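Local atomic coordinates of ABC transporter, solute-binding protein (Staphylococcus aureus, PDB entry 6LKK), a protein that binds glucose 6-phosphate as an extracellular solute-binding protein, acting as the sugar-phosphate sensor for a two-component signalling system. Residues H163-S168 and G180-G185; K172-V177 and R193-K198. All blocks are in the same frame, centred on the assembly; numbering follows the deposited sequence.

Contact 1. Residues H163-S168 and G180-G185; sequences HAMQLS and GKYYAG
Met165 and Leu167 meet the ring of Tyr182 across a beta-alpha-beta crossover, the recurring unit of the alpha/beta fold of periplasmic binding proteins. Strand 165-167 leads into helix 170-178, and the chain returns through Tyr182 to strand 184-188; strand 129-132 lies between the two and pairs parallel with each. The example illustrates how a large aromatic can bridge two strands that are not neighbours in the sheet. Tyr182 is buried, reaching across the middle strand and touching Ala130. On its more enclosed flank Leu167 runs alongside it, pointing the other way. There Leu167 CD2 reaches Tyr182 OH at 3.6 Å, while Leu167 CD1 lies 4.2 Å from Tyr182 CE2, obliquely placed against the ring. Lys172 and Val173 of helix 170-178 also pack on this leucine, and Asp176 borders the tyrosine, which is thus wedged between helix and sheet. The CE1 edge is the more solvent-exposed side, since Met165 is exposed. Met165 crosses the tyrosine at about a right angle and touches it through the root of its chain: with CG anti to the carbonyl carbon (chi1 -48°), the CB-CG bond is laid along the ring's CE1 corner. Over the opposite ring face from Met165 and Leu167 sits Lys181 CG, 4.0 Å from the plane and offset toward the rim. The nearest approach on the methionine side is Met165 CG to Tyr182 CE1, 3.8 Å.

Contact 2. Residues K172-V177 and R193-K198; sequences KVIEDV and RTWKNK
Trp195 carries the whole helix-helix contact from its side, its indole laid obliquely across Ile174 and Glu175. The apolar part belongs to Ile174. Its CG1, swung anti to the backbone N (chi1 -178°), presses on the five-membered ring at 3.4 Å from Trp195 CD1, and Ile174 CG2 comes within 3.5 Å of Trp195 NE1, so both branches grip the same end of the indole. A CH-pi contact serves the other end: Glu175 CA stands 4.0 Å from the centroid of the six-membered ring, 15° off its normal. Glu175 CG separately meets Trp195 CH2 at van der Waals distance, 3.6 Å.

These helices, 170-178 and 189-197, meet through this tryptophan in the alpha/beta fold of a solute-binding protein; the first starts at Thr170, which binds glucose 6-phosphate, and Ile174 also rests on Val103 of strand 92-105.

The rest is polar or aromatic. Glu175, extended beyond CG, carries its carboxylate past the ring with the two planes 21° apart; its OE2 bridges to Lys179, while OE1 forms a long salt bridge with Lys172. Tyr200 meets Trp195 edge-to-face, and on the indole face opposite Glu175, Lys198 NZ lies 3.3 Å above the ring plane.

Overall arrangement
Followed from the N terminus, the four segments alternate, so the two contacts cross. Contact 1 opens at strand 165-167 and closes at 180-185, its loop containing helix 170-178. Contact 2 starts within that loop, on the helix itself, and closes beyond strand 184-188 at helix 189-197. One thus joins the two ends of a crossover, while the other fixes the crossover helix to the next helix in the chain. With centres 12 Å apart they also touch directly: Lys181 N probably donates to Asp176 O at 2.7 Å, and Val177 packs on Ala184 and Gly185. The side chains of Leu167 and Ile174 lie about 8 and 7 Å from that of Thr170, which binds glucose 6-phosphate.

Contact 1. Residues H163-S168 and G180-G185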
ATOM      1  N   HIS A 163     -22.470  -5.311  -2.491  1.00 22.93           N
ATOM      2  CA  HIS A 163     -22.432  -6.390  -1.517  1.00 23.89           C
ATOM      3  C   HIS A 163     -21.695  -6.008  -0.241  1.00 21.97           C
ATOM      4  O   HIS A 163     -21.782  -6.741   0.749  1.00 23.91           O
ATOM      5  CB  HIS A 163     -21.754  -7.616  -2.145  1.00 23.84           C
ATOM      6  CG  HIS A 163     -22.218  -8.927  -1.591  1.00 30.20           C
ATOM      7  ND1 HIS A 163     -23.431  -9.489  -1.926  1.00 30.06           N
ATOM      8  CD2 HIS A 163     -21.622  -9.796  -0.740  1.00 24.66           C
ATOM      9  CE1 HIS A 163     -23.565 -10.645  -1.299  1.00 28.51           C
ATOM     10  NE2 HIS A 163     -22.482 -10.854  -0.572  1.00 25.46           N
ATOM     11  N   ALA A 164     -20.992  -4.877  -0.235  1.00 20.85           N
ATOM     12  CA  ALA A 164     -20.021  -4.563   0.800  1.00 21.07           C
ATOM     13  C   ALA A 164     -20.256  -3.162   1.349  1.00 26.31           C
ATOM     14  O   ALA A 164     -20.988  -2.352   0.774  1.00 26.48           O
ATOM     15  CB  ALA A 164     -18.591  -4.680   0.257  1.00 23.61           C
ATOM     16  N   MET A 165     -19.602  -2.887   2.474  1.00 23.15           N
ATOM     17  CA  MET A 165     -19.708  -1.617   3.180  1.00 23.83           C
ATOM     18  C   MET A 165     -18.411  -0.845   2.983  1.00 25.11           C
ATOM     19  O   MET A 165     -17.333  -1.340   3.332  1.00 24.34           O
ATOM     20  CB  MET A 165     -19.972  -1.847   4.668  1.00 26.98           C
ATOM     21  CG  MET A 165     -21.087  -2.839   4.951  1.00 31.97           C
ATOM     22  SD  MET A 165     -22.688  -2.266   4.359  1.00 38.39           S
ATOM     23  CE  MET A 165     -23.230  -1.297   5.765  1.00 41.92           C
ATOM     24  N   GLN A 166     -18.514   0.356   2.426  1.00 22.80           N
ATOM     25  CA  GLN A 166     -17.348   1.196   2.200  1.00 22.28           C
ATOM     26  C   GLN A 166     -17.038   1.991   3.461  1.00 23.78           C
ATOM     27  O   GLN A 166     -17.934   2.597   4.058  1.00 26.84           O
ATOM     28  CB  GLN A 166     -17.572   2.143   1.024  1.00 21.93           C
ATOM     29  CG  GLN A 166     -16.343   2.964   0.670  1.00 24.95           C
ATOM     30  CD  GLN A 166     -16.594   3.951  -0.449  1.00 28.53           C
ATOM     31  OE1 GLN A 166     -16.489   5.161  -0.256  1.00 30.03           O
ATOM     32  NE2 GLN A 166     -16.920   3.439  -1.627  1.00 24.58           N
ATOM     33  N   LEU A 167     -15.770   1.983   3.858  1.00 23.30           N
ATOM     34  CA  LEU A 167     -15.282   2.748   4.993  1.00 22.52           C
ATOM     35  C   LEU A 167     -14.307   3.811   4.506  1.00 20.46           C
ATOM     36  O   LEU A 167     -13.699   3.685   3.442  1.00 20.70           O
ATOM     37  CB  LEU A 167     -14.592   1.838   6.017  1.00 23.61           C
ATOM     38  CG  LEU A 167     -15.362   0.581   6.427  1.00 24.01           C
ATOM     39  CD1 LEU A 167     -14.532  -0.260   7.385  1.00 22.56           C
ATOM     40  CD2 LEU A 167     -16.693   0.950   7.056  1.00 25.14           C
ATOM     41  N   SER A 168     -14.158   4.867   5.306  1.00 20.68           N
ATOM     42  CA  SER A 168     -13.303   5.977   4.899  1.00 21.50           C
ATOM     43  C   SER A 168     -11.830   5.580   4.892  1.00 20.49           C
ATOM     44  O   SER A 168     -11.081   5.981   3.994  1.00 24.40           O
ATOM     45  CB  SER A 168     -13.525   7.173   5.826  1.00 28.59           C
ATOM     46  OG  SER A 168     -12.655   8.240   5.492  1.00 40.07           O
ATOM     47  N   GLY A 180     -14.273  -8.297  14.835  1.00 19.95           N
ATOM     48  CA  GLY A 180     -15.498  -9.049  14.670  1.00 24.16           C
ATOM     49  C   GLY A 180     -16.699  -8.257  14.215  1.00 25.44           C
ATOM     50  O   GLY A 180     -17.824  -8.757  14.327  1.00 26.57           O
ATOM     51  N   LYS A 181     -16.506  -7.039  13.709  1.00 21.14           N
ATOM     52  CA  LYS A 181     -17.634  -6.275  13.188  1.00 20.07           C
ATOM     53  C   LYS A 181     -17.981  -6.687  11.765  1.00 26.13           C
ATOM     54  O   LYS A 181     -19.130  -6.523  11.340  1.00 27.11           O
ATOM     55  CB  LYS A 181     -17.329  -4.777  13.248  1.00 26.05           C
ATOM     56  CG  LYS A 181     -18.494  -3.902  12.810  1.00 34.01           C
ATOM     57  CD  LYS A 181     -18.156  -2.426  12.909  1.00 44.06           C
ATOM     58  CE  LYS A 181     -19.347  -1.568  12.524  1.00 40.50           C
ATOM     59  NZ  LYS A 181     -19.021  -0.117  12.528  1.00 54.06           N
ATOM     60  N   TYR A 182     -17.012  -7.218  11.021  1.00 21.89           N
ATOM     61  CA  TYR A 182     -17.238  -7.710   9.674  1.00 20.83           C
ATOM     62  C   TYR A 182     -16.632  -9.098   9.535  1.00 19.49           C
ATOM     63  O   TYR A 182     -15.647  -9.433  10.199  1.00 22.60           O
ATOM     64  CB  TYR A 182     -16.630  -6.779   8.615  1.00 19.75           C
ATOM     65  CG  TYR A 182     -17.229  -5.394   8.594  1.00 19.32           C
ATOM     66  CD1 TYR A 182     -18.478  -5.163   8.031  1.00 23.96           C
ATOM     67  CD2 TYR A 182     -16.544  -4.316   9.132  1.00 22.64           C
ATOM     68  CE1 TYR A 182     -19.027  -3.895   8.010  1.00 26.44           C
ATOM     69  CE2 TYR A 182     -17.086  -3.045   9.117  1.00 23.91           C
ATOM     70  CZ  TYR A 182     -18.327  -2.841   8.555  1.00 31.41           C
ATOM     71  OH  TYR A 182     -18.869  -1.576   8.537  1.00 38.37           O
ATOM     72  N   TYR A 183     -17.231  -9.900   8.655  1.00 19.64           N
ATOM     73  CA  TYR A 183     -16.706 -11.232   8.384  1.00 18.71           C
ATOM     74  C   TYR A 183     -15.410 -11.173   7.588  1.00 19.63           C
ATOM     75  O   TYR A 183     -14.543 -12.039   7.754  1.00 18.57           O
ATOM     76  CB  TYR A 183     -17.745 -12.059   7.629  1.00 22.10           C
ATOM     77  CG  TYR A 183     -18.789 -12.693   8.517  1.00 27.56           C
ATOM     78  CD1 TYR A 183     -19.507 -11.934   9.432  1.00 29.44           C
ATOM     79  CD2 TYR A 183     -19.060 -14.051   8.436  1.00 25.31           C
ATOM     80  CE1 TYR A 183     -20.461 -12.512  10.246  1.00 36.19           C
ATOM     81  CE2 TYR A 183     -20.014 -14.638   9.243  1.00 27.31           C
ATOM     82  CZ  TYR A 183     -20.712 -13.864  10.145  1.00 36.37           C
ATOM     83  OH  TYR A 183     -21.663 -14.446  10.952  1.00 39.16           O
ATOM     84  N   ALA A 184     -15.259 -10.175   6.724  1.00 18.96           N
ATOM     85  CA  ALA A 184     -14.078 -10.092   5.879  1.00 17.91           C
ATOM     86  C   ALA A 184     -13.950  -8.673   5.347  1.00 17.55           C
ATOM     87  O   ALA A 184     -14.887  -7.875   5.420  1.00 19.55           O
ATOM     88  CB  ALA A 184     -14.139 -11.105   4.727  1.00 17.65           C
ATOM     89  N   GLY A 185     -12.770  -8.369   4.812  1.00 16.58           N
ATOM     90  CA  GLY A 185     -12.518  -7.040   4.288  1.00 15.62           C
ATOM     91  C   GLY A 185     -11.367  -7.042   3.307  1.00 17.40           C
ATOM     92  O   GLY A 185     -10.615  -8.011   3.194  1.00 17.59           O
TER

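Contact 2. Residues K172-V177 and R193-K198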
ATOM      1  N   LYS A 172      -9.275   1.097   9.118  1.00 19.42           N
ATOM      2  CA  LYS A 172     -10.518   0.730   9.787  1.00 20.28           C
ATOM      3  C   LYS A 172     -11.024  -0.623   9.304  1.00 21.63           C
ATOM      4  O   LYS A 172     -11.721  -1.324  10.048  1.00 18.12           O
ATOM      5  CB  LYS A 172     -11.583   1.804   9.562  1.00 22.40           C
ATOM      6  CG  LYS A 172     -12.816   1.661  10.450  1.00 25.68           C
ATOM      7  CD  LYS A 172     -12.481   1.929  11.910  1.00 28.85           C
ATOM      8  CE  LYS A 172     -13.724   1.934  12.785  1.00 34.96           C
ATOM      9  NZ  LYS A 172     -13.379   2.141  14.219  1.00 43.78           N
ATOM     10  N   VAL A 173     -10.673  -1.015   8.076  1.00 18.74           N
ATOM     11  CA  VAL A 173     -11.113  -2.305   7.552  1.00 16.51           C
ATOM     12  C   VAL A 173     -10.538  -3.442   8.388  1.00 17.78           C
ATOM     13  O   VAL A 173     -11.276  -4.296   8.892  1.00 18.33           O
ATOM     14  CB  VAL A 173     -10.726  -2.447   6.068  1.00 16.66           C
ATOM     15  CG1 VAL A 173     -11.111  -3.825   5.546  1.00 21.24           C
ATOM     16  CG2 VAL A 173     -11.395  -1.359   5.232  1.00 18.70           C
ATOM     17  N   ILE A 174      -9.214  -3.480   8.544  1.00 18.19           N
ATOM     18  CA  ILE A 174      -8.613  -4.574   9.302  1.00 18.77           C
ATOM     19  C   ILE A 174      -9.034  -4.502  10.763  1.00 18.43           C
ATOM     20  O   ILE A 174      -9.285  -5.533  11.398  1.00 20.00           O
ATOM     21  CB  ILE A 174      -7.079  -4.577   9.158  1.00 18.67           C
ATOM     22  CG1 ILE A 174      -6.473  -5.765   9.917  1.00 18.96           C
ATOM     23  CG2 ILE A 174      -6.475  -3.281   9.681  1.00 20.60           C
ATOM     24  CD1 ILE A 174      -6.955  -7.129   9.454  1.00 22.49           C
ATOM     25  N   GLU A 175      -9.124  -3.292  11.323  1.00 17.18           N
ATOM     26  CA  GLU A 175      -9.535  -3.167  12.718  1.00 18.17           C
ATOM     27  C   GLU A 175     -10.905  -3.795  12.937  1.00 20.49           C
ATOM     28  O   GLU A 175     -11.098  -4.589  13.865  1.00 18.94           O
ATOM     29  CB  GLU A 175      -9.552  -1.698  13.149  1.00 19.21           C
ATOM     30  CG  GLU A 175      -9.997  -1.519  14.600  1.00 21.28           C
ATOM     31  CD  GLU A 175     -10.045  -0.076  15.052  1.00 29.62           C
ATOM     32  OE1 GLU A 175      -9.771   0.828  14.235  1.00 29.33           O
ATOM     33  OE2 GLU A 175     -10.362   0.151  16.241  1.00 30.68           O
ATOM     34  N   ASP A 176     -11.872  -3.451  12.086  1.00 17.99           N
ATOM     35  CA  ASP A 176     -13.238  -3.917  12.297  1.00 18.91           C
ATOM     36  C   ASP A 176     -13.396  -5.388  11.938  1.00 20.46           C
ATOM     37  O   ASP A 176     -14.212  -6.084  12.551  1.00 20.72           O
ATOM     38  CB  ASP A 176     -14.212  -3.052  11.495  1.00 22.16           C
ATOM     39  CG  ASP A 176     -14.437  -1.692  12.129  1.00 28.95           C
ATOM     40  OD1 ASP A 176     -13.953  -1.472  13.260  1.00 35.88           O
ATOM     41  OD2 ASP A 176     -15.096  -0.839  11.498  1.00 37.51           O
ATOM     42  N   VAL A 177     -12.639  -5.885  10.957  1.00 18.14           N
ATOM     43  CA  VAL A 177     -12.626  -7.324  10.702  1.00 15.68           C
ATOM     44  C   VAL A 177     -12.007  -8.055  11.884  1.00 18.15           C
ATOM     45  O   VAL A 177     -12.565  -9.035  12.393  1.00 18.44           O
ATOM     46  CB  VAL A 177     -11.877  -7.639   9.393  1.00 16.48           C
ATOM     47  CG1 VAL A 177     -11.688  -9.141   9.231  1.00 18.72           C
ATOM     48  CG2 VAL A 177     -12.637  -7.089   8.200  1.00 18.54           C
ATOM     49  N   ARG A 193      -1.014  -8.441   8.663  1.00 17.60           N
ATOM     50  CA  ARG A 193      -0.019  -9.095   9.505  1.00 16.65           C
ATOM     51  C   ARG A 193       0.019  -8.480  10.896  1.00 16.48           C
ATOM     52  O   ARG A 193       0.135  -9.198  11.895  1.00 17.68           O
ATOM     53  CB  ARG A 193       1.359  -9.004   8.850  1.00 16.89           C
ATOM     54  CG  ARG A 193       2.478  -9.633   9.669  1.00 21.74           C
ATOM     55  CD  ARG A 193       3.819  -9.477   8.976  1.00 21.44           C
ATOM     56  NE  ARG A 193       4.912 -10.041   9.763  1.00 20.28           N
ATOM     57  CZ  ARG A 193       5.477  -9.441  10.806  1.00 21.51           C
ATOM     58  NH1 ARG A 193       5.054  -8.251  11.211  1.00 23.20           N
ATOM     59  NH2 ARG A 193       6.471 -10.037  11.451  1.00 22.80           N
ATOM     60  N   THR A 194      -0.061  -7.150  10.982  1.00 16.62           N
ATOM     61  CA  THR A 194       0.000  -6.474  12.273  1.00 19.88           C
ATOM     62  C   THR A 194      -1.054  -7.012  13.228  1.00 18.06           C
ATOM     63  O   THR A 194      -0.767  -7.304  14.394  1.00 18.48           O
ATOM     64  CB  THR A 194      -0.181  -4.967  12.078  1.00 20.26           C
ATOM     65  OG1 THR A 194       0.920  -4.448  11.322  1.00 21.27           O
ATOM     66  CG2 THR A 194      -0.256  -4.242  13.419  1.00 22.23           C
ATOM     67  N   TRP A 195      -2.288  -7.154  12.745  1.00 15.72           N
ATOM     68  CA  TRP A 195      -3.373  -7.574  13.617  1.00 17.23           C
ATOM     69  C   TRP A 195      -3.349  -9.074  13.873  1.00 18.92           C
ATOM     70  O   TRP A 195      -3.676  -9.510  14.985  1.00 18.72           O
ATOM     71  CB  TRP A 195      -4.709  -7.130  13.021  1.00 17.46           C
ATOM     72  CG  TRP A 195      -4.892  -5.652  13.135  1.00 17.41           C
ATOM     73  CD1 TRP A 195      -4.354  -4.693  12.328  1.00 18.52           C
ATOM     74  CD2 TRP A 195      -5.644  -4.958  14.137  1.00 16.67           C
ATOM     75  NE1 TRP A 195      -4.732  -3.443  12.759  1.00 20.20           N
ATOM     76  CE2 TRP A 195      -5.526  -3.580  13.867  1.00 19.73           C
ATOM     77  CE3 TRP A 195      -6.411  -5.368  15.231  1.00 20.18           C
ATOM     78  CZ2 TRP A 195      -6.147  -2.610  14.652  1.00 19.70           C
ATOM     79  CZ3 TRP A 195      -7.027  -4.403  16.008  1.00 22.06           C
ATOM     80  CH2 TRP A 195      -6.891  -3.041  15.714  1.00 21.64           C
ATOM     81  N   LYS A 196      -2.946  -9.879  12.886  1.00 17.57           N
ATOM     82  CA  LYS A 196      -2.813 -11.311  13.130  1.00 18.20           C
ATOM     83  C   LYS A 196      -1.744 -11.587  14.178  1.00 18.30           C
ATOM     84  O   LYS A 196      -1.914 -12.461  15.037  1.00 20.46           O
ATOM     85  CB  LYS A 196      -2.490 -12.052  11.832  1.00 18.93           C
ATOM     86  CG  LYS A 196      -2.537 -13.566  11.986  1.00 21.10           C
ATOM     87  CD  LYS A 196      -2.434 -14.280  10.651  1.00 23.41           C
ATOM     88  CE  LYS A 196      -2.471 -15.793  10.828  1.00 21.85           C
ATOM     89  NZ  LYS A 196      -3.805 -16.283  11.271  1.00 24.45           N
ATOM     90  N   ASN A 197      -0.636 -10.847  14.133  1.00 19.60           N
ATOM     91  CA  ASN A 197       0.445 -11.051  15.088  1.00 19.61           C
ATOM     92  C   ASN A 197       0.132 -10.491  16.469  1.00 21.95           C
ATOM     93  O   ASN A 197       0.846 -10.817  17.423  1.00 24.08           O
ATOM     94  CB  ASN A 197       1.738 -10.435  14.556  1.00 20.39           C
ATOM     95  CG  ASN A 197       2.383 -11.285  13.474  1.00 22.57           C
ATOM     96  OD1 ASN A 197       1.765 -12.210  12.945  1.00 22.45           O
ATOM     97  ND2 ASN A 197       3.631 -10.977  13.144  1.00 26.97           N
ATOM     98  N   LYS A 198      -0.906  -9.665  16.601  1.00 18.94           N
ATOM     99  CA  LYS A 198      -1.432  -9.293  17.909  1.00 19.34           C
ATOM    100  C   LYS A 198      -2.420 -10.320  18.449  1.00 21.66           C
ATOM    101  O   LYS A 198      -3.034 -10.081  19.494  1.00 20.57           O
ATOM    102  CB  LYS A 198      -2.098  -7.914  17.844  1.00 22.45           C
ATOM    103  CG  LYS A 198      -1.123  -6.750  17.679  1.00 23.54           C
ATOM    104  CD  LYS A 198      -1.823  -5.395  17.791  1.00 28.96           C
ATOM    105  CE  LYS A 198      -2.788  -5.148  16.636  1.00 28.48           C
ATOM    106  NZ  LYS A 198      -3.472  -3.825  16.731  1.00 26.25           N
TER